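Local coordinates for protein HhaI Restriction Endonuclease (Haemophilus parahaemolyticus, PDB 6UKF) that probably cleaves double-stranded DNA at GCGC sites as a restriction endonuclease, gripping the phosphate backbone of its cognate site, at residues E46-H51 and F232-K237; V112-I117 and F148-T153; V126-T131 and I138-H143; C54-L59 and N227-F232. All blocks are in the same frame, centred on the assembly; numbering follows the deposited sequence.

Contacts 2, 3 and 4 are buried, while contact 1 is only partly so and opens toward solvent at His51. Contacts 1 and 4 divide strand 228-236 between them and share Phe232; contact 2 uses its other neighbour, strand 148-156, and lays helix 110-123 against it. Contact 3 belongs to a second, mixed sheet, which touches contact 1 where Ile130 pairs with Glu46. Chemistry follows place. Contact 2 is apolar throughout, apart from calcium on the far side of its strand, and contact 3 joins three backbone bonds to aromatic packing. Contact 4 carries five backbone bonds and side-chain amides that bond DNA phosphates, whereas contact 1 has a single backbone bond beside phosphate-binding groups.

Contact 1 (E46-H51 and F232-K237); sequences EAKMPH and FSISLK. With EDO (1,2-ethanediol), chain E; EDO (1,2-ethanediol), chain O; PO4 (phosphate ion), chain Q; nucleotides of chain B.
The His51 imidazole approaches Ser235 obliquely, a meeting that stays doubtful because the serine is modelled in two conformers. O2 of the 1,2-ethanediol of chain E sits at the edge of the ring near its plane and also takes the backbone N-H of His51. The neighbouring pyrrolidine of Pro50 turns its CB to CB of Leu236, 4.1 Å away. Here Pro50 O accepts the N-H of Leu236 in its carbonyl plane (2.8 Å, 155° at the hydrogen), and CA of Ser235 also approaches that oxygen. His51 and Ser235 then form an antiparallel non-hydrogen-bonded pair, where strand 51-62 begins alongside strand 228-236. Upstream, Glu46-Ala47-Lys48, with Asp34 close to Glu46, fits the ExK signature of PD-(D/E)XK nucleases, which is consistent with an active site at this point. The Lys48 side chain crosses Ile234 at about a right angle, its CG 4.0 Å from Ile234 CD1. A bend at chi2 (-72°) turns CD of Lys48 aside, and farther on NZ bonds OP2 of nucleotide DA10 of chain B at 2.8 Å. Gln53 O is a further partner of that amine. Met49 N donates to OP1 of the same phosphate, at 3.1 Å.

Contact 2 (V112-I117 and F148-T153); sequences VFVNWI and FNVSCT. With CA (calcium ion), chain R; EDO (1,2-ethanediol), chain F.
Val150 is the bump that fills a hollow on the helix formed by Phe113, Val114 and Ile117. Its CG1 rests 3.7 Å from CB of Phe113 and 3.8 Å from CD1 of Ile117, the isoleucine and valine meeting tip to tip. The other methyl, CG2, goes to CG2 of Val114 at 3.8 Å. Standing anti to the backbone N (chi1 -175°), CG1 of Val150 is put between Phe113 CB and Ile117 CD1, which leaves CG2 to meet Val114. Two residues along the strand, Cys152 sets its CB over the middle of the Phe113 ring, 3.4 Å from the centroid and 10° off the normal, a CH-pi contact. SG of the same cysteine comes in more obliquely, 4.3 Å from the centroid, as a sulfur-aromatic neighbour. Ser151 between them points away from the helix and binds calcium through OG at 2.8 Å; Thr153 belongs to the same metal site. Helix 112-117 runs nearly perpendicular to strand 148-153, at 96°, and lies against one face of the antiparallel sheet. Beyond it, helix 80-91 packs on Phe113 through Ile85, and strand 228-236 flanks Cys152 with Val230 and Phe232.

Contact 3 (V126-T131 and I138-H143); sequences VKFFIT and IFPIEH
Phe129 sets its CB over one face of the Phe139 ring, 3.4 Å from CZ and displaced toward the rim. The two rings are nearly parallel, at 13°, but slid so far apart that they barely overlap. With CG between the backbone N and the carbonyl carbon (chi1 64°), the ring of Phe139 comes to lie under CB of Phe129. Beside them, CE1 of Phe129 meets CD1 of Ile141 at 3.7 Å. The opposite side of the sheet carries Phe128, whose CE2 packs obliquely on CB of Pro140, also at 3.7 Å, and Ile130, which lies alongside Ile138 with both side chains pointing the same way.

Strands 126-132 and 136-140 form a beta hairpin, in which Phe129 and Phe139 are the hydrogen-bonded pair. Phe129 N reaches Phe139 O at 2.9 Å and Phe139 N returns to Phe129 O at 3.0 Å. As the second strand runs into its 3-10 turn, Ile141 N still bonds Lys127 O at 2.9 Å, but from 45° out of the carbonyl plane. A water donates to that same Lys127 O and to OE2 of Glu142, tying the turn back to the strand.

Farther out, Tyr147 stacks on Phe139, while Tyr121 and Phe144 each meet Phe129 edge-to-face. Phe252 of helix 242-255 does likewise for Phe128, and Leu14 of helix 3-18 touches both Ile130 and Ile138. Along the edge of strand 126-132 remote from the hairpin partner, strand 43-47 pairs in parallel.

Contact 4 (C54-L59 and N227-F232); sequences CGQFVL and NANVIF. With nucleotides of chain B.
Gln56 with Ile231, Phe57 with Val230 and Val58 with Asn229 join two neighbouring strands, 51-62 and 228-236, inside the antiparallel sheet of the nuclease. Phe57 and Val230 are the hydrogen-bonded pair: Phe57 N bonds Val230 O at 2.9 Å, while the return bond to Phe57 O is weak. Leu59 N to Ala228 O, Phe232 N to Gly55 O and Cys54 N to Phe232 O extend the ladder, the last one being bent.

Phe57 and Val230 run side by side, and Val230 CB stands over one face of the phenyl ring, offset toward the rim, as a CH-pi contact, with CG1 3.6 Å from CZ. The ring gets there by holding CG between the backbone N and the carbonyl carbon (chi1 51°). CD1 of Leu59 closes on CG2 of Val230, also at 3.6 Å. Farther along, the edge of the Phe232 ring meets Gly55, with CD1 3.3 Å from Gly55 O; Trp116 of helix 110-123 stacks on Phe232 and also meets Phe57.

The face bearing Gln56 and Asn229, with Val58 and Ile231 among them, is mixed and turned to the DNA. NE2 of Gln56 donates to OP2 of DC7 of chain B (2.8 Å, 163°), and a water links that NE2 to Asn229 OD1. OE1 of Gln56 is held by Lys157. Before Ala228, Asn227 ND2 makes a 2.7 Å bond, 175° at the hydrogen, to OP2 of DG6 of chain B. Two neutral amides, of Gln56 and Asn227, thus hold successive phosphates without a formal charge, while Phe57, Val230 and Phe232 pack on the other face.

Contact 1 (E46-H51 and F232-K237)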
# COMPACT_ATOMS: atom_id res chain seq x y z
N GLU A 46 6.29 10.56 1.39
CA GLU A 46 6.09 9.13 1.25
C GLU A 46 7.42 8.42 1.42
O GLU A 46 8.37 8.68 0.67
CB GLU A 46 5.49 8.79 -0.12
CG GLU A 46 4.02 8.42 -0.06
CD GLU A 46 3.75 7.24 0.85
OE1 GLU A 46 4.50 6.24 0.77
OE2 GLU A 46 2.81 7.31 1.67
N ALA A 47 7.50 7.53 2.40
CA ALA A 47 8.66 6.67 2.57
C ALA A 47 8.46 5.42 1.74
O ALA A 47 7.38 4.81 1.77
CB ALA A 47 8.87 6.32 4.04
N LYS A 48 9.47 5.04 0.97
CA LYS A 48 9.41 3.84 0.15
C LYS A 48 10.71 3.07 0.30
O LYS A 48 11.80 3.64 0.19
CB LYS A 48 9.22 4.19 -1.33
CG LYS A 48 7.83 4.67 -1.68
CD LYS A 48 6.83 3.53 -1.63
CE LYS A 48 5.41 4.04 -1.51
NZ LYS A 48 4.45 2.93 -1.25
N MET A 49 10.59 1.77 0.55
CA MET A 49 11.76 0.91 0.50
C MET A 49 12.21 0.75 -0.95
O MET A 49 11.47 1.07 -1.88
CB MET A 49 11.44 -0.45 1.11
CG MET A 49 11.04 -0.36 2.57
SD MET A 49 11.11 -1.94 3.44
CE MET A 49 12.88 -2.14 3.64
N PRO A 50 13.44 0.28 -1.16
CA PRO A 50 13.93 0.14 -2.54
C PRO A 50 13.03 -0.68 -3.45
O PRO A 50 12.97 -0.39 -4.65
CB PRO A 50 15.31 -0.50 -2.35
CG PRO A 50 15.76 -0.00 -1.02
CD PRO A 50 14.51 0.07 -0.17
N HIS A 51 12.35 -1.70 -2.93
CA HIS A 51 11.40 -2.50 -3.70
C HIS A 51 10.04 -2.37 -3.03
O HIS A 51 9.82 -2.95 -1.96
CB HIS A 51 11.85 -3.95 -3.77
CG HIS A 51 13.21 -4.13 -4.35
ND1 HIS A 51 13.45 -4.13 -5.71
CD2 HIS A 51 14.42 -4.29 -3.75
CE1 HIS A 51 14.75 -4.29 -5.92
NE2 HIS A 51 15.35 -4.39 -4.76
N PHE A 232 1.01 -0.59 -9.14
CA PHE A 232 2.33 -0.18 -9.59
C PHE A 232 3.41 -0.70 -8.66
O PHE A 232 3.26 -0.67 -7.44
CB PHE A 232 2.38 1.35 -9.68
CG PHE A 232 1.37 1.91 -10.63
CD1 PHE A 232 0.12 2.29 -10.19
CD2 PHE A 232 1.66 2.00 -11.98
CE1 PHE A 232 -0.82 2.79 -11.08
CE2 PHE A 232 0.73 2.50 -12.87
CZ PHE A 232 -0.51 2.89 -12.42
N SER A 233 4.49 -1.17 -9.26
CA SER A 233 5.67 -1.61 -8.53
C SER A 233 6.84 -0.71 -8.91
O SER A 233 6.96 -0.29 -10.06
CB SER A 233 6.01 -3.06 -8.85
OG SER A 233 5.03 -3.93 -8.31
N ILE A 234 7.69 -0.42 -7.93
CA ILE A 234 8.82 0.47 -8.14
C ILE A 234 10.08 -0.19 -7.59
O ILE A 234 10.04 -0.93 -6.60
CB ILE A 234 8.60 1.87 -7.53
CG1 ILE A 234 8.51 1.81 -6.00
CG2 ILE A 234 7.35 2.50 -8.13
CD1 ILE A 234 8.37 3.18 -5.35
N SER A 235 11.20 0.06 -8.26
CA SER A 235 12.50 -0.44 -7.84
C SER A 235 13.50 0.69 -7.93
O SER A 235 13.66 1.30 -8.99
CB SER A 235 12.94 -1.61 -8.72
OG SER A 235 14.13 -2.19 -8.24
N LEU A 236 14.18 0.97 -6.82
CA LEU A 236 15.14 2.06 -6.78
C LEU A 236 16.25 1.83 -7.79
O LEU A 236 16.80 0.73 -7.89
CB LEU A 236 15.72 2.17 -5.37
CG LEU A 236 16.57 3.40 -5.04
CD1 LEU A 236 15.80 4.69 -5.21
CD2 LEU A 236 17.10 3.29 -3.62
N LYS A 237 16.57 2.86 -8.56
CA LYS A 237 17.61 2.76 -9.57
C LYS A 237 18.99 2.63 -8.93
O LYS A 237 19.26 3.18 -7.86
CB LYS A 237 17.60 4.00 -10.47
CG LYS A 237 16.40 4.07 -11.39
CD LYS A 237 16.41 5.34 -12.21
CE LYS A 237 15.44 5.26 -13.37
NZ LYS A 237 15.56 6.43 -14.27
C1 EDO E . 12.57 -5.45 0.33
O1 EDO E . 12.53 -6.10 -0.94
C2 EDO E . 12.11 -4.00 0.19
O2 EDO E . 13.10 -3.24 -0.50
C1 EDO O . 0.22 7.43 0.12
O1 EDO O . -0.00 6.85 1.41
C2 EDO O . -0.91 8.38 -0.23
O2 EDO O . -2.16 7.68 -0.20
P PO4 Q . 17.34 9.18 -15.57
O1 PO4 Q . 17.88 7.83 -15.15
O2 PO4 Q . 17.82 9.51 -16.95
O3 PO4 Q . 15.83 9.15 -15.55
O4 PO4 Q . 17.82 10.24 -14.60
P DA B 10 6.62 0.19 1.16
OP1 DA B 10 7.89 0.75 1.65
OP2 DA B 10 5.75 0.99 0.27
O5' DA B 10 6.88 -1.17 0.36
C5' DA B 10 7.93 -2.04 0.74
C4' DA B 10 7.37 -3.24 1.47
O4' DA B 10 6.42 -3.94 0.63
C3' DA B 10 8.41 -4.28 1.88
O3' DA B 10 8.05 -4.80 3.15
C2' DA B 10 8.34 -5.31 0.75
C1' DA B 10 6.86 -5.27 0.39
N9 DA B 10 6.57 -5.59 -1.00
C8 DA B 10 7.17 -5.09 -2.11
N7 DA B 10 6.67 -5.54 -3.24
C5 DA B 10 5.65 -6.38 -2.84
C6 DA B 10 4.74 -7.17 -3.55
N6 DA B 10 4.71 -7.23 -4.89
N1 DA B 10 3.85 -7.90 -2.85
C2 DA B 10 3.88 -7.84 -1.51
N3 DA B 10 4.70 -7.13 -0.73
C4 DA B 10 5.57 -6.42 -1.46

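Contact 2 (V112-I117 and F148-T153)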
# COMPACT_ATOMS: atom_id res chain seq x y z
N VAL A 112 3.89 6.65 -18.80
CA VAL A 112 2.47 6.65 -18.45
C VAL A 112 2.31 6.34 -16.96
O VAL A 112 1.52 6.98 -16.26
CB VAL A 112 1.70 5.63 -19.31
CG1 VAL A 112 0.26 5.51 -18.82
CG2 VAL A 112 1.75 6.03 -20.77
N PHE A 113 3.04 5.34 -16.48
CA PHE A 113 2.93 4.92 -15.09
C PHE A 113 3.54 5.96 -14.16
O PHE A 113 2.98 6.26 -13.11
CB PHE A 113 3.61 3.57 -14.92
CG PHE A 113 3.17 2.53 -15.91
CD1 PHE A 113 1.84 2.44 -16.29
CD2 PHE A 113 4.08 1.66 -16.46
CE1 PHE A 113 1.43 1.48 -17.20
CE2 PHE A 113 3.68 0.70 -17.37
CZ PHE A 113 2.36 0.61 -17.74
N VAL A 114 4.69 6.51 -14.54
CA VAL A 114 5.29 7.59 -13.75
C VAL A 114 4.32 8.76 -13.66
O VAL A 114 4.16 9.36 -12.59
CB VAL A 114 6.63 8.01 -14.36
CG1 VAL A 114 7.13 9.30 -13.69
CG2 VAL A 114 7.65 6.90 -14.21
N ASN A 115 3.66 9.10 -14.77
CA ASN A 115 2.74 10.22 -14.75
C ASN A 115 1.51 9.92 -13.90
O ASN A 115 1.00 10.81 -13.22
CB ASN A 115 2.36 10.63 -16.17
CG ASN A 115 3.47 11.40 -16.86
OD1 ASN A 115 4.26 12.09 -16.21
ND2 ASN A 115 3.54 11.29 -18.18
N TRP A 116 1.02 8.68 -13.92
CA TRP A 116 -0.06 8.32 -13.00
C TRP A 116 0.39 8.54 -11.56
O TRP A 116 -0.33 9.13 -10.75
CB TRP A 116 -0.50 6.87 -13.21
CG TRP A 116 -1.69 6.55 -12.35
CD1 TRP A 116 -3.01 6.62 -12.72
CD2 TRP A 116 -1.68 6.14 -10.98
NE1 TRP A 116 -3.81 6.28 -11.66
CE2 TRP A 116 -3.02 5.98 -10.58
CE3 TRP A 116 -0.67 5.89 -10.05
CZ2 TRP A 116 -3.37 5.58 -9.29
CZ3 TRP A 116 -1.02 5.49 -8.77
CH2 TRP A 116 -2.36 5.34 -8.40
N ILE A 117 1.58 8.05 -11.23
CA ILE A 117 2.11 8.18 -9.87
C ILE A 117 2.21 9.65 -9.48
O ILE A 117 1.81 10.05 -8.38
CB ILE A 117 3.47 7.45 -9.77
CG1 ILE A 117 3.24 5.94 -9.77
CG2 ILE A 117 4.25 7.89 -8.54
CD1 ILE A 117 4.51 5.12 -9.91
N PHE A 148 13.27 5.93 -9.50
CA PHE A 148 12.65 4.62 -9.48
C PHE A 148 12.32 4.16 -10.89
O PHE A 148 11.82 4.93 -11.71
CB PHE A 148 11.34 4.63 -8.67
CG PHE A 148 11.55 4.57 -7.19
CD1 PHE A 148 11.82 3.37 -6.56
CD2 PHE A 148 11.47 5.72 -6.42
CE1 PHE A 148 12.00 3.30 -5.20
CE2 PHE A 148 11.65 5.66 -5.05
CZ PHE A 148 11.92 4.45 -4.44
N ASN A 149 12.61 2.89 -11.16
CA ASN A 149 12.00 2.18 -12.27
C ASN A 149 10.59 1.76 -11.86
O ASN A 149 10.33 1.45 -10.70
CB ASN A 149 12.81 0.93 -12.60
CG ASN A 149 14.22 1.25 -13.06
OD1 ASN A 149 15.20 0.71 -12.53
ND2 ASN A 149 14.33 2.13 -14.04
N VAL A 150 9.67 1.77 -12.83
CA VAL A 150 8.26 1.51 -12.56
C VAL A 150 7.74 0.46 -13.53
O VAL A 150 8.07 0.47 -14.72
CB VAL A 150 7.42 2.80 -12.67
CG1 VAL A 150 5.97 2.52 -12.27
CG2 VAL A 150 8.02 3.91 -11.83
N SER A 151 6.92 -0.45 -13.01
CA SER A 151 6.15 -1.38 -13.82
C SER A 151 4.72 -1.41 -13.30
O SER A 151 4.41 -0.91 -12.21
CB SER A 151 6.75 -2.78 -13.82
OG SER A 151 6.66 -3.39 -12.55
N CYS A 152 3.84 -2.01 -14.09
CA CYS A 152 2.41 -1.97 -13.81
C CYS A 152 1.80 -3.31 -14.17
O CYS A 152 2.07 -3.84 -15.25
CB CYS A 152 1.76 -0.85 -14.64
SG CYS A 152 -0.02 -0.73 -14.49
N THR A 153 1.00 -3.87 -13.26
CA THR A 153 0.34 -5.14 -13.51
C THR A 153 -1.11 -5.06 -13.07
O THR A 153 -1.50 -4.21 -12.27
CB THR A 153 1.05 -6.30 -12.81
OG1 THR A 153 0.64 -7.54 -13.40
CG2 THR A 153 0.73 -6.32 -11.31
CA CA R . 4.64 -5.31 -12.04
C1 EDO F . 9.69 -2.68 -10.61
O1 EDO F . 8.89 -3.71 -11.19
C2 EDO F . 10.09 -1.68 -11.68
O2 EDO F . 10.84 -2.34 -12.71

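Contact 3 (V126-T131 and I138-H143)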
# COMPACT_ATOMS: atom_id res chain seq x y z
N VAL A 126 1.24 14.74 -1.36
CA VAL A 126 2.57 14.17 -1.19
C VAL A 126 3.49 14.90 -2.15
O VAL A 126 3.38 14.75 -3.37
CB VAL A 126 2.57 12.66 -1.44
CG1 VAL A 126 4.01 12.13 -1.47
CG2 VAL A 126 1.76 11.95 -0.38
N LYS A 127 4.40 15.71 -1.60
CA LYS A 127 5.30 16.52 -2.40
C LYS A 127 6.69 15.92 -2.52
O LYS A 127 7.42 16.27 -3.46
CB LYS A 127 5.44 17.92 -1.79
CG LYS A 127 4.24 18.85 -1.98
CD LYS A 127 4.57 20.24 -1.47
CE LYS A 127 3.33 21.10 -1.26
NZ LYS A 127 2.78 21.64 -2.54
N PHE A 128 7.08 15.04 -1.60
CA PHE A 128 8.41 14.45 -1.59
C PHE A 128 8.31 12.99 -1.21
O PHE A 128 7.37 12.56 -0.53
CB PHE A 128 9.34 15.16 -0.59
CG PHE A 128 9.75 16.53 -1.03
CD1 PHE A 128 8.93 17.62 -0.80
CD2 PHE A 128 10.95 16.72 -1.69
CE1 PHE A 128 9.31 18.88 -1.22
CE2 PHE A 128 11.33 17.98 -2.11
CZ PHE A 128 10.51 19.06 -1.88
N PHE A 129 9.28 12.22 -1.68
CA PHE A 129 9.51 10.85 -1.26
C PHE A 129 10.85 10.78 -0.54
O PHE A 129 11.76 11.56 -0.81
CB PHE A 129 9.56 9.91 -2.48
CG PHE A 129 8.21 9.46 -2.97
CD1 PHE A 129 7.28 10.37 -3.45
CD2 PHE A 129 7.88 8.11 -2.96
CE1 PHE A 129 6.05 9.94 -3.90
CE2 PHE A 129 6.65 7.68 -3.42
CZ PHE A 129 5.73 8.60 -3.89
N ILE A 130 10.95 9.84 0.39
CA ILE A 130 12.21 9.51 1.04
C ILE A 130 12.44 8.01 0.91
O ILE A 130 11.52 7.21 1.09
CB ILE A 130 12.26 9.97 2.51
CG1 ILE A 130 13.63 9.66 3.12
CG2 ILE A 130 11.14 9.34 3.33
CD1 ILE A 130 13.89 10.35 4.44
N THR A 131 13.66 7.64 0.55
CA THR A 131 14.06 6.24 0.45
C THR A 131 15.51 6.16 0.91
O THR A 131 16.08 7.13 1.41
CB THR A 131 13.80 5.70 -0.96
OG1 THR A 131 14.05 4.29 -0.99
CG2 THR A 131 14.68 6.39 -1.99
N ILE A 138 16.08 11.99 -0.65
CA ILE A 138 14.84 12.75 -0.56
C ILE A 138 14.66 13.49 -1.87
O ILE A 138 15.59 14.17 -2.33
CB ILE A 138 14.87 13.74 0.61
CG1 ILE A 138 15.12 13.01 1.94
CG2 ILE A 138 13.57 14.54 0.67
CD1 ILE A 138 15.43 13.94 3.09
N PHE A 139 13.49 13.37 -2.48
CA PHE A 139 13.30 13.99 -3.78
C PHE A 139 11.86 14.41 -3.98
O PHE A 139 10.94 13.79 -3.43
CB PHE A 139 13.75 13.06 -4.92
CG PHE A 139 12.95 11.80 -5.04
CD1 PHE A 139 11.78 11.76 -5.78
CD2 PHE A 139 13.39 10.63 -4.43
CE1 PHE A 139 11.05 10.60 -5.90
CE2 PHE A 139 12.66 9.46 -4.55
CZ PHE A 139 11.49 9.45 -5.28
N PRO A 140 11.63 15.46 -4.77
CA PRO A 140 10.27 15.91 -5.04
C PRO A 140 9.58 15.02 -6.06
O PRO A 140 10.21 14.45 -6.96
CB PRO A 140 10.48 17.31 -5.62
CG PRO A 140 11.80 17.22 -6.30
CD PRO A 140 12.63 16.29 -5.47
N ILE A 141 8.25 14.93 -5.93
CA ILE A 141 7.45 14.05 -6.78
C ILE A 141 7.68 14.32 -8.26
O ILE A 141 7.65 13.39 -9.08
CB ILE A 141 5.96 14.14 -6.36
CG1 ILE A 141 5.08 13.20 -7.20
CG2 ILE A 141 5.44 15.57 -6.47
CD1 ILE A 141 5.46 11.75 -7.13
N GLU A 142 7.92 15.58 -8.63
CA GLU A 142 8.09 15.90 -10.04
C GLU A 142 9.31 15.24 -10.68
O GLU A 142 9.39 15.21 -11.91
CB GLU A 142 8.15 17.42 -10.25
CG GLU A 142 9.25 18.12 -9.47
CD GLU A 142 8.77 18.71 -8.16
OE1 GLU A 142 9.39 19.69 -7.70
OE2 GLU A 142 7.80 18.19 -7.56
N HIS A 143 10.24 14.71 -9.88
CA HIS A 143 11.44 14.07 -10.41
C HIS A 143 11.47 12.57 -10.18
O HIS A 143 12.53 11.95 -10.25
CB HIS A 143 12.70 14.73 -9.85
CG HIS A 143 12.93 16.10 -10.38
ND1 HIS A 143 14.04 16.85 -10.05
CD2 HIS A 143 12.21 16.87 -11.24
CE1 HIS A 143 13.98 18.02 -10.66
NE2 HIS A 143 12.88 18.05 -11.39
O HOH W 1 7.22 18.72 -4.86

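Contact 4 (C54-L59 and N227-F232)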
# COMPACT_ATOMS: atom_id res chain seq x y z
N CYS A 54 3.29 1.15 -5.31
CA CYS A 54 3.18 2.60 -5.39
C CYS A 54 1.84 3.07 -5.95
O CYS A 54 1.78 3.91 -6.85
CB CYS A 54 4.36 3.16 -6.17
SG CYS A 54 4.86 4.81 -5.66
N GLY A 55 0.74 2.52 -5.46
CA GLY A 55 -0.58 2.97 -5.85
C GLY A 55 -1.32 1.92 -6.67
O GLY A 55 -0.74 0.99 -7.24
N GLN A 56 -2.65 2.08 -6.73
CA GLN A 56 -3.50 1.11 -7.41
C GLN A 56 -4.85 1.73 -7.73
O GLN A 56 -5.21 2.79 -7.23
CB GLN A 56 -3.72 -0.12 -6.53
CG GLN A 56 -4.47 0.18 -5.24
CD GLN A 56 -5.08 -1.05 -4.63
OE1 GLN A 56 -4.38 -1.88 -4.06
NE2 GLN A 56 -6.40 -1.19 -4.77
N PHE A 57 -5.61 1.02 -8.57
CA PHE A 57 -7.04 1.28 -8.75
C PHE A 57 -7.71 -0.00 -9.24
O PHE A 57 -7.13 -0.74 -10.03
CB PHE A 57 -7.33 2.46 -9.69
CG PHE A 57 -6.64 2.39 -11.02
CD1 PHE A 57 -7.25 1.79 -12.11
CD2 PHE A 57 -5.39 2.98 -11.20
CE1 PHE A 57 -6.62 1.75 -13.35
CE2 PHE A 57 -4.76 2.94 -12.43
CZ PHE A 57 -5.37 2.33 -13.50
N VAL A 58 -8.92 -0.25 -8.75
CA VAL A 58 -9.66 -1.45 -9.12
C VAL A 58 -10.35 -1.23 -10.46
O VAL A 58 -10.96 -0.18 -10.71
CB VAL A 58 -10.67 -1.83 -8.02
CG1 VAL A 58 -11.59 -2.95 -8.49
CG2 VAL A 58 -9.94 -2.23 -6.75
N LEU A 59 -10.26 -2.23 -11.34
CA LEU A 59 -11.00 -2.26 -12.59
C LEU A 59 -11.87 -3.50 -12.62
O LEU A 59 -11.42 -4.59 -12.23
CB LEU A 59 -10.06 -2.30 -13.80
CG LEU A 59 -9.18 -1.07 -14.04
CD1 LEU A 59 -8.37 -1.27 -15.31
CD2 LEU A 59 -10.00 0.21 -14.12
N ASN A 227 -11.31 -8.95 -5.84
CA ASN A 227 -11.31 -8.12 -7.03
C ASN A 227 -9.88 -7.86 -7.51
O ASN A 227 -8.90 -8.13 -6.81
CB ASN A 227 -12.06 -6.81 -6.78
CG ASN A 227 -13.56 -7.03 -6.62
OD1 ASN A 227 -14.10 -8.04 -7.09
ND2 ASN A 227 -14.23 -6.10 -5.97
N ALA A 228 -9.77 -7.34 -8.73
CA ALA A 228 -8.49 -7.15 -9.40
C ALA A 228 -8.20 -5.66 -9.56
O ALA A 228 -9.10 -4.87 -9.88
CB ALA A 228 -8.49 -7.83 -10.77
N ASN A 229 -6.95 -5.32 -9.36
CA ASN A 229 -6.52 -3.91 -9.43
C ASN A 229 -5.29 -3.75 -10.33
O ASN A 229 -4.43 -4.65 -10.37
CB ASN A 229 -6.21 -3.33 -8.05
CG ASN A 229 -5.53 -4.30 -7.10
OD1 ASN A 229 -5.96 -4.45 -5.95
ND2 ASN A 229 -4.45 -4.94 -7.54
N VAL A 230 -5.28 -2.65 -11.06
CA VAL A 230 -4.03 -2.15 -11.60
C VAL A 230 -3.20 -1.66 -10.43
O VAL A 230 -3.70 -0.94 -9.56
CB VAL A 230 -4.32 -1.01 -12.59
CG1 VAL A 230 -3.04 -0.37 -13.07
CG2 VAL A 230 -5.14 -1.53 -13.76
N ILE A 231 -1.94 -2.07 -10.38
CA ILE A 231 -1.10 -1.77 -9.23
C ILE A 231 0.34 -1.59 -9.71
O ILE A 231 0.81 -2.32 -10.58
CB ILE A 231 -1.26 -2.83 -8.12
CG1 ILE A 231 -0.39 -2.49 -6.91
CG2 ILE A 231 -0.94 -4.23 -8.65
CD1 ILE A 231 -0.84 -3.18 -5.65
N PHE A 232 1.01 -0.59 -9.14
CA PHE A 232 2.33 -0.18 -9.59
C PHE A 232 3.41 -0.70 -8.66
O PHE A 232 3.26 -0.67 -7.44
CB PHE A 232 2.38 1.35 -9.68
CG PHE A 232 1.37 1.91 -10.63
CD1 PHE A 232 0.12 2.29 -10.19
CD2 PHE A 232 1.66 2.00 -11.98
CE1 PHE A 232 -0.82 2.79 -11.08
CE2 PHE A 232 0.73 2.50 -12.87
CZ PHE A 232 -0.51 2.89 -12.42
P DC B 7 -8.49 1.99 -4.73
OP1 DC B 7 -8.69 3.36 -5.26
OP2 DC B 7 -8.12 0.88 -5.63
O5' DC B 7 -7.40 2.07 -3.57
C5' DC B 7 -7.52 3.11 -2.61
C4' DC B 7 -6.45 3.01 -1.55
O4' DC B 7 -6.72 1.88 -0.69
C3' DC B 7 -5.02 2.82 -2.09
O3' DC B 7 -4.15 3.73 -1.42
C2' DC B 7 -4.71 1.36 -1.78
C1' DC B 7 -5.54 1.13 -0.51
N1 DC B 7 -5.89 -0.28 -0.28
C2 DC B 7 -5.64 -0.86 0.97
O2 DC B 7 -5.14 -0.17 1.87
N3 DC B 7 -5.95 -2.17 1.16
C4 DC B 7 -6.48 -2.88 0.16
N4 DC B 7 -6.76 -4.16 0.39
C5 DC B 7 -6.74 -2.30 -1.11
C6 DC B 7 -6.44 -1.02 -1.28
P DG B 6 -13.63 -2.55 -4.95
OP1 DG B 6 -14.22 -1.86 -6.12
OP2 DG B 6 -13.02 -3.89 -5.12
O5' DG B 6 -12.55 -1.59 -4.29
C5' DG B 6 -12.93 -0.27 -3.93
C4' DG B 6 -11.78 0.44 -3.25
O4' DG B 6 -11.55 -0.15 -1.94
C3' DG B 6 -10.44 0.37 -3.99
O3' DG B 6 -9.84 1.66 -3.94
C2' DG B 6 -9.65 -0.68 -3.22
C1' DG B 6 -10.18 -0.49 -1.80
N9 DG B 6 -10.08 -1.65 -0.93
C8 DG B 6 -10.40 -2.95 -1.23
N7 DG B 6 -10.23 -3.77 -0.22
C5 DG B 6 -9.79 -2.95 0.81
C6 DG B 6 -9.43 -3.26 2.15
O6 DG B 6 -9.45 -4.37 2.71
N1 DG B 6 -9.03 -2.13 2.86
C2 DG B 6 -8.98 -0.86 2.34
N2 DG B 6 -8.57 0.10 3.18
N3 DG B 6 -9.31 -0.55 1.10
C4 DG B 6 -9.70 -1.64 0.39
O HOH W 2 -7.95 -3.70 -4.20
O HOH W 3 -12.00 -6.63 -10.32